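Side-chain contacts in predicted protease of the collagenase family (Methanopyrus kandleri, PDB 5D88), which binds zinc on a TIM barrel and, as a member of the U32 family, probably acts as a peptidase: residues 145-148 and 149-152; 151-154 and 155-158. All coordinates share one frame; numbering follows the deposited sequence. Where two conformers were deposited one is given.

Contact 1: 145-148 and 149-152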
# COMPACT_ATOMS: atom_id res chain seq x y z
N VAL A 145 9.69 -3.88 -3.01
CA VAL A 145 11.00 -3.99 -2.37
C VAL A 145 12.01 -3.20 -3.20
O VAL A 145 12.37 -3.60 -4.31
CB VAL A 145 11.43 -5.45 -2.22
CG1 VAL A 145 12.84 -5.51 -1.65
CG2 VAL A 145 10.47 -6.21 -1.31
N ASP A 146 12.49 -2.10 -2.66
CA ASP A 146 13.38 -1.24 -3.43
C ASP A 146 14.62 -0.84 -2.67
O ASP A 146 15.38 0.02 -3.14
CB ASP A 146 12.62 0.01 -3.91
CG ASP A 146 11.99 0.80 -2.78
OD1 ASP A 146 12.08 0.38 -1.61
OD2 ASP A 146 11.37 1.85 -3.08
N THR A 147 14.86 -1.44 -1.51
CA THR A 147 15.99 -1.07 -0.67
C THR A 147 16.60 -2.33 -0.08
O THR A 147 15.92 -3.35 0.07
CB THR A 147 15.59 -0.15 0.49
OG1 THR A 147 14.70 -0.84 1.35
CG2 THR A 147 14.93 1.12 0.02
N PRO A 148 17.88 -2.28 0.28
CA PRO A 148 18.47 -3.41 1.01
C PRO A 148 17.73 -3.74 2.30
O PRO A 148 17.59 -4.92 2.63
CB PRO A 148 19.89 -2.92 1.30
CG PRO A 148 20.17 -1.90 0.25
CD PRO A 148 18.86 -1.20 0.04
N GLU A 149 17.28 -2.71 3.03
CA GLU A 149 16.56 -2.92 4.28
C GLU A 149 15.30 -3.74 4.06
O GLU A 149 15.04 -4.71 4.79
CB GLU A 149 16.21 -1.57 4.91
CG GLU A 149 17.40 -0.76 5.45
CD GLU A 149 18.31 -0.16 4.38
OE1 GLU A 149 17.85 0.21 3.27
OE2 GLU A 149 19.52 -0.04 4.66
N LYS A 150 14.49 -3.35 3.09
CA LYS A 150 13.25 -4.08 2.81
C LYS A 150 13.55 -5.50 2.37
O LYS A 150 12.87 -6.45 2.78
CB LYS A 150 12.43 -3.35 1.75
CG LYS A 150 11.68 -2.17 2.30
CD LYS A 150 10.67 -1.60 1.30
CE LYS A 150 9.66 -0.71 2.06
NZ LYS A 150 8.81 0.15 1.20
N ALA A 151 14.56 -5.68 1.52
CA ALA A 151 14.92 -7.02 1.09
C ALA A 151 15.33 -7.87 2.27
O ALA A 151 14.94 -9.04 2.37
CB ALA A 151 16.05 -6.94 0.07
N TRP A 152 16.12 -7.30 3.18
CA TRP A 152 16.63 -8.08 4.31
C TRP A 152 15.49 -8.56 5.21
O TRP A 152 15.50 -9.70 5.69
CB TRP A 152 17.64 -7.24 5.09
CG TRP A 152 18.29 -8.01 6.20
CD1 TRP A 152 19.41 -8.80 6.12
CD2 TRP A 152 17.86 -8.07 7.56
NE1 TRP A 152 19.69 -9.34 7.34
CE2 TRP A 152 18.76 -8.91 8.24
CE3 TRP A 152 16.81 -7.50 8.28
CZ2 TRP A 152 18.64 -9.19 9.60
CZ3 TRP A 152 16.69 -7.79 9.62
CH2 TRP A 152 17.60 -8.62 10.27
O HOH W 1 11.34 1.66 0.72
O HOH W 2 8.85 0.90 -1.45

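Contact 2: 151-154 and 155-158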
# COMPACT_ATOMS: atom_id res chain seq x y z
N ALA A 151 14.56 -5.68 1.52
CA ALA A 151 14.92 -7.02 1.09
C ALA A 151 15.33 -7.87 2.27
O ALA A 151 14.94 -9.04 2.37
CB ALA A 151 16.05 -6.94 0.07
N TRP A 152 16.12 -7.30 3.18
CA TRP A 152 16.63 -8.08 4.31
C TRP A 152 15.49 -8.56 5.21
O TRP A 152 15.50 -9.70 5.69
CB TRP A 152 17.64 -7.24 5.09
CG TRP A 152 18.29 -8.01 6.20
CD1 TRP A 152 19.41 -8.80 6.12
CD2 TRP A 152 17.86 -8.07 7.56
NE1 TRP A 152 19.69 -9.34 7.34
CE2 TRP A 152 18.76 -8.91 8.24
CE3 TRP A 152 16.81 -7.50 8.28
CZ2 TRP A 152 18.64 -9.19 9.60
CZ3 TRP A 152 16.69 -7.79 9.62
CH2 TRP A 152 17.60 -8.62 10.27
N HIS A 153 14.48 -7.72 5.44
CA HIS A 153 13.36 -8.16 6.25
C HIS A 153 12.56 -9.25 5.57
O HIS A 153 12.13 -10.20 6.24
CB HIS A 153 12.51 -6.96 6.63
CG HIS A 153 13.14 -6.10 7.69
ND1 HIS A 153 13.05 -6.40 9.04
CD2 HIS A 153 13.91 -4.99 7.61
CE1 HIS A 153 13.71 -5.50 9.74
NE2 HIS A 153 14.25 -4.63 8.90
N PHE A 154 12.35 -9.16 4.24
CA PHE A 154 11.62 -10.23 3.58
C PHE A 154 12.42 -11.53 3.58
O PHE A 154 11.84 -12.62 3.73
CB PHE A 154 11.24 -9.82 2.16
CG PHE A 154 9.92 -9.12 2.06
CD1 PHE A 154 8.72 -9.82 2.10
CD2 PHE A 154 9.87 -7.75 1.95
CE1 PHE A 154 7.51 -9.17 2.00
CE2 PHE A 154 8.66 -7.10 1.86
CZ PHE A 154 7.49 -7.80 1.89
N GLU A 155 13.74 -11.45 3.46
CA GLU A 155 14.57 -12.64 3.59
C GLU A 155 14.42 -13.27 4.96
O GLU A 155 14.25 -14.49 5.10
CB GLU A 155 16.04 -12.29 3.32
CG GLU A 155 16.99 -13.47 3.51
CD GLU A 155 18.44 -13.12 3.20
OE1 GLU A 155 19.01 -12.25 3.90
OE2 GLU A 155 19.00 -13.71 2.25
N ARG A 156 14.47 -12.44 6.01
CA ARG A 156 14.35 -12.92 7.37
C ARG A 156 13.01 -13.61 7.61
O ARG A 156 12.94 -14.60 8.34
CB ARG A 156 14.56 -11.77 8.35
CG ARG A 156 14.67 -12.22 9.81
CD ARG A 156 14.92 -11.06 10.79
NE ARG A 156 14.06 -9.92 10.53
CZ ARG A 156 12.80 -9.82 10.92
NH1 ARG A 156 12.22 -10.81 11.59
NH2 ARG A 156 12.10 -8.73 10.63
N LEU A 157 11.95 -13.12 6.96
CA LEU A 157 10.64 -13.75 7.09
C LEU A 157 10.55 -15.06 6.33
O LEU A 157 9.62 -15.84 6.60
CB LEU A 157 9.55 -12.81 6.59
CG LEU A 157 9.28 -11.56 7.42
CD1 LEU A 157 8.33 -10.69 6.61
CD2 LEU A 157 8.67 -11.88 8.80
N GLY A 158 11.47 -15.32 5.40
CA GLY A 158 11.53 -16.60 4.73
C GLY A 158 11.48 -16.58 3.21
O GLY A 158 11.30 -17.63 2.59
O HOH W 3 17.65 -11.71 6.33

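Contact 1: 145-148 and 149-152
K150 reaches back from the first turn of helix 148-157 across T147 OG1 toward D146. Its CB and CG both lie 3.4 Å from T147 OG1, so the root of the lysine packs against the same hydroxyl oxygen that accepts a hydrogen bond from its backbone. With CG set anti to the carbonyl carbon (chi1 -78°) the chain turns back toward the start of the helix and then runs out extended. CD passes 3.8 Å from D146 OD1. At the tip, NZ stays 4.3 Å from D146 OD1, beyond a salt bridge, and two waters fill in between: each accepts from NZ and donates to the carboxylate, one to OD1 and the other, weakly, to OD2. The strongest partner of NZ is the backbone oxygen of F195 of the second subunit, so the ammonium faces three oxygens at the dimer contact, and the nearby carboxylate probably helps to keep it charged.

T147 carries the polar centre. A chi1 of 63° turns OG1 toward the helix, where it takes the N-H of K150 at 3.1 Å in a nearly straight bond (166°). The carbonyl of T147 starts the regular bonding, with A151 N also at 3.1 Å. On the inner flank V145 CG1 lies 3.6 Å from A151 N and packs against A151 CB. In the one conformer of E149 described here, OE1 bends back to 3.6 Å from T147 CB. A threonine N-cap followed by proline in the first turn opens this helix, which follows strand 136-139 of the eight-stranded TIM barrel.

Contact 2: 151-154 and 155-158
R156 lies alongside H153 one turn further down the helix, both side chains pointing the same way, and hands it a hydrogen bond: NH2 donates to ND1 at 3.0 Å, nearly straight at 170°. The nitrogen sits in the plane of the imidazole and ND1 in that of the guanidinium, yet the two planes stand almost perpendicular (87°), so the groups meet edge to edge with a twist. A bend at chi3 brings the guanidinium round to H153. On the way, R156 NE passes 3.5 Å from W152 CZ3, and CD lies 3.7 Å from W152 CH2. The indole in turn places CE3 over the centre of one imidazole face, 3.8 Å above it. NH2 also donates to the backbone oxygen of M228 of the second subunit, its strongest polar partner, which together with ND1 probably limits the rotation of the guanidinium.

Packing is looser between W152 and E155. The carboxylate keeps OE1 4.1 Å from W152 CD1 and turns its plane 75° from the indole; a water joins the two residues, donating both to OE1 and to the W152 carbonyl. E155 OE2 is held by the backbone N-H of S183. By contrast A151, F154 and L157 are buried on the inner side. L157, in the last turn, has CG 3.4 Å from H153 O. There G158 takes a positive phi and its N-H returns to E155 O and, weakly, to F154 O, a Schellman motif ending the helix. F154 and L157 face V126 on helix 123-132, A151 and F154 also cover I162 on strand 161-163, and W152 makes a cation-pi contact with R181 at the end of helix 172-181.

Contacts 1 and 2 are the opening and the closing of one short helix, 148-157, and their centres are 8 Å apart. They share A151 and W152, and they also meet through the side chains, V145 CG2 of contact 1 lying 3.7 Å from F154 CD2 of contact 2. Each also touches the second subunit, so both ends of the helix contribute to the dimer contact. The helix links strand 136-139 to strand 161-163 in a beta-alpha-beta unit of the barrel. Neither contact reaches the zinc ion bound by C88 and H209, which lies elsewhere in the chain.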